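Local coordinates for sugar kinase, pfkB family (Thermotoga maritima, PDB 2AJR), which probably phosphorylates a sugar phosphate with ATP, as a 1-phosphofructokinase-like member of the PfkB carbohydrate kinase family, and binds magnesium, at residues 254-260 with 324-330. Numbering follows the deposited sequence.
Sequences VWLIRSK and HFTVERV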
loop_
_atom_site.group_PDB
_atom_site.type_symbol
_atom_site.label_atom_id
_atom_site.label_comp_id
_atom_site.label_asym_id
_atom_site.label_seq_id
_atom_site.Cartn_x
_atom_site.Cartn_y
_atom_site.Cartn_z
ATOM N N VAL A 254 -4.574 -42.951 -5.249
ATOM C CA VAL A 254 -5.101 -41.579 -5.217
ATOM C C VAL A 254 -6.236 -41.432 -4.194
ATOM O O VAL A 254 -7.192 -42.215 -4.193
ATOM C CB VAL A 254 -5.635 -41.122 -6.623
ATOM C CG1 VAL A 254 -6.049 -39.646 -6.611
ATOM C CG2 VAL A 254 -4.591 -41.375 -7.739
ATOM N N TRP A 255 -6.140 -40.413 -3.336
ATOM C CA TRP A 255 -7.210 -40.096 -2.379
ATOM C C TRP A 255 -7.744 -38.667 -2.603
ATOM O O TRP A 255 -7.134 -37.880 -3.334
ATOM C CB TRP A 255 -6.710 -40.244 -0.949
ATOM C CG TRP A 255 -6.301 -41.632 -0.584
ATOM C CD1 TRP A 255 -7.020 -42.538 0.148
ATOM C CD2 TRP A 255 -5.066 -42.273 -0.909
ATOM N NE1 TRP A 255 -6.313 -43.695 0.286
ATOM C CE2 TRP A 255 -5.111 -43.565 -0.353
ATOM C CE3 TRP A 255 -3.929 -41.884 -1.625
ATOM C CZ2 TRP A 255 -4.061 -44.471 -0.489
ATOM C CZ3 TRP A 255 -2.889 -42.775 -1.755
ATOM C CH2 TRP A 255 -2.959 -44.058 -1.191
ATOM N N LEU A 256 -8.892 -38.360 -1.990
ATOM C CA LEU A 256 -9.506 -37.032 -2.045
ATOM C C LEU A 256 -9.903 -36.621 -0.660
ATOM O O LEU A 256 -10.678 -37.320 -0.012
ATOM C CB LEU A 256 -10.746 -37.042 -2.922
ATOM C CG LEU A 256 -11.533 -35.735 -3.043
ATOM C CD1 LEU A 256 -10.642 -34.583 -3.519
ATOM C CD2 LEU A 256 -12.736 -35.942 -4.000
ATOM N N ILE A 257 -9.356 -35.498 -0.203
ATOM C CA ILE A 257 -9.658 -34.921 1.102
ATOM C C ILE A 257 -10.639 -33.767 0.870
ATOM O O ILE A 257 -10.361 -32.867 0.049
ATOM C CB ILE A 257 -8.372 -34.362 1.792
ATOM C CG1 ILE A 257 -7.283 -35.432 1.857
ATOM C CG2 ILE A 257 -8.678 -33.863 3.168
ATOM C CD1 ILE A 257 -5.952 -34.913 2.274
ATOM N N ARG A 258 -11.774 -33.786 1.567
ATOM C CA ARG A 258 -12.776 -32.728 1.405
ATOM C C ARG A 258 -13.116 -32.068 2.719
ATOM O O ARG A 258 -13.293 -32.755 3.730
ATOM C CB ARG A 258 -14.075 -33.297 0.887
ATOM C CG ARG A 258 -14.038 -33.898 -0.479
ATOM C CD ARG A 258 -15.442 -34.220 -0.833
ATOM N NE ARG A 258 -15.589 -34.763 -2.167
ATOM C CZ ARG A 258 -15.895 -34.056 -3.251
ATOM N NH1 ARG A 258 -16.028 -32.733 -3.182
ATOM N NH2 ARG A 258 -16.054 -34.688 -4.416
ATOM N N SER A 259 -13.240 -30.743 2.699
ATOM C CA SER A 259 -13.800 -30.030 3.836
ATOM C C SER A 259 -15.266 -30.436 4.005
ATOM O O SER A 259 -16.017 -30.398 3.048
ATOM C CB SER A 259 -13.718 -28.523 3.617
ATOM O OG SER A 259 -14.473 -27.839 4.600
ATOM N N LYS A 260 -15.660 -30.837 5.212
ATOM C CA LYS A 260 -17.057 -31.199 5.493
ATOM C C LYS A 260 -18.007 -30.021 5.295
ATOM O O LYS A 260 -19.192 -30.228 5.069
ATOM C CB LYS A 260 -17.231 -31.732 6.930
ATOM C CG LYS A 260 -16.772 -33.192 7.158
ATOM C CD LYS A 260 -17.278 -33.777 8.472
ATOM C CE LYS A 260 -16.507 -35.043 8.854
ATOM N NZ LYS A 260 -16.990 -35.707 10.131
ATOM N N HIS A 324 -13.393 -32.115 10.822
ATOM C CA HIS A 324 -14.120 -31.363 9.800
ATOM C C HIS A 324 -13.673 -31.670 8.375
ATOM O O HIS A 324 -13.791 -30.816 7.511
ATOM C CB HIS A 324 -13.965 -29.852 10.045
ATOM C CG HIS A 324 -14.412 -29.405 11.404
ATOM N ND1 HIS A 324 -13.567 -28.781 12.298
ATOM C CD2 HIS A 324 -15.613 -29.492 12.021
ATOM C CE1 HIS A 324 -14.230 -28.499 13.405
ATOM N NE2 HIS A 324 -15.472 -28.928 13.267
ATOM N N PHE A 325 -13.159 -32.869 8.124
ATOM C CA PHE A 325 -12.891 -33.279 6.755
ATOM C C PHE A 325 -13.004 -34.777 6.569
ATOM O O PHE A 325 -12.895 -35.524 7.528
ATOM C CB PHE A 325 -11.533 -32.749 6.269
ATOM C CG PHE A 325 -10.348 -33.343 6.973
ATOM C CD1 PHE A 325 -9.797 -34.543 6.543
ATOM C CD2 PHE A 325 -9.752 -32.677 8.034
ATOM C CE1 PHE A 325 -8.693 -35.090 7.175
ATOM C CE2 PHE A 325 -8.634 -33.210 8.676
ATOM C CZ PHE A 325 -8.108 -34.425 8.246
ATOM N N THR A 326 -13.248 -35.208 5.333
ATOM C CA THR A 326 -13.330 -36.627 5.010
ATOM C C THR A 326 -12.203 -36.981 4.069
ATOM O O THR A 326 -11.659 -36.115 3.410
ATOM C CB THR A 326 -14.716 -37.043 4.377
ATOM O OG1 THR A 326 -14.987 -36.283 3.199
ATOM C CG2 THR A 326 -15.872 -36.849 5.369
ATOM N N VAL A 327 -11.837 -38.258 4.030
ATOM C CA VAL A 327 -10.944 -38.798 3.003
ATOM C C VAL A 327 -11.684 -39.901 2.246
ATOM O O VAL A 327 -12.243 -40.808 2.853
ATOM C CB VAL A 327 -9.646 -39.421 3.598
ATOM C CG1 VAL A 327 -8.696 -39.853 2.461
ATOM C CG2 VAL A 327 -8.959 -38.460 4.565
ATOM N N GLU A 328 -11.695 -39.823 0.925
ATOM C CA GLU A 328 -12.252 -40.889 0.094
ATOM C C GLU A 328 -11.092 -41.440 -0.711
ATOM O O GLU A 328 -10.119 -40.723 -0.997
ATOM C CB GLU A 328 -13.313 -40.348 -0.874
ATOM C CG GLU A 328 -14.239 -39.281 -0.285
ATOM C CD GLU A 328 -15.259 -38.766 -1.289
ATOM O OE1 GLU A 328 -14.915 -38.700 -2.479
ATOM O OE2 GLU A 328 -16.410 -38.450 -0.883
ATOM N N ARG A 329 -11.185 -42.704 -1.086
ATOM C CA ARG A 329 -10.197 -43.284 -1.974
ATOM C C ARG A 329 -10.705 -43.219 -3.398
ATOM O O ARG A 329 -11.783 -43.749 -3.694
ATOM C CB ARG A 329 -9.909 -44.724 -1.600
ATOM C CG ARG A 329 -8.846 -45.308 -2.466
ATOM C CD ARG A 329 -7.912 -46.153 -1.679
ATOM N NE ARG A 329 -6.830 -46.626 -2.528
ATOM C CZ ARG A 329 -5.856 -47.429 -2.116
ATOM N NH1 ARG A 329 -5.831 -47.870 -0.867
ATOM N NH2 ARG A 329 -4.914 -47.806 -2.971
ATOM N N VAL A 330 -9.920 -42.584 -4.273
ATOM C CA VAL A 330 -10.293 -42.417 -5.674
ATOM C C VAL A 330 -9.846 -43.631 -6.512
ATOM O O VAL A 330 -10.636 -44.182 -7.265
ATOM C CB VAL A 330 -9.703 -41.107 -6.254
ATOM C CG1 VAL A 330 -10.197 -40.863 -7.678
ATOM C CG2 VAL A 330 -10.039 -39.920 -5.354
#
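Trp255 and Arg329 face each other as a non-hydrogen-bonded antiparallel pair, and their side chains run alongside one another. With CG of Trp255 beside its own backbone N (chi1 -63°), the indole meets the aliphatic part of the arginine, Trp255 NE1 lying 3.5 Å from Arg329 CD. Farther out, Trp255 CZ2 sits over the centre of one face of the Arg329 guanidinium, although the two planes are 44° apart; Arg329 NE also pairs with the C-terminal carboxylate of Lys331. Were the indole cut back to an alanine here, the Arg329 chain would probably lose its flat neighbour and be held by the Lys331 carboxylate without it, and Val327 CG1, which packs 3.9 Å from Trp255 CD1, would be uncovered on that side.

The buried part of this face lies farther along, where Ile257 CG2 reaches Phe325 CD1 at 3.6 Å. Helix 290-304 lies against this side: Phe298 meets both Ile257 and the Phe325 ring, and Leu291 touches Trp255. The backbones supply the frame, with reciprocal bonds linking Leu256 to Glu328 (Leu256 N to Glu328 O, 2.8 Å) and Arg258 to Thr326 (Thr326 N to Arg258 O, 2.9 Å). This ladder adds the C-terminal strand 325-329 to the edge of the large mixed sheet of the ribokinase-like fold, after a helical excursion that includes helices 271-286 and 290-304.

The other face divides. Leu256 CB and Val330 CG2 meet at 3.8 Å, both side chains also touching Phe220 of helix 220-233, whereas exposed Glu328 and partly exposed Arg258 form just a long salt bridge (Arg258 NE to Glu328 OE2, 4.0 Å), their planar groups turned 67° apart. On the solvent side, the extended chain of exposed Lys260 crosses Thr326 at roughly a right angle, bringing Lys260 CE to 4.0 Å from Thr326 CG2.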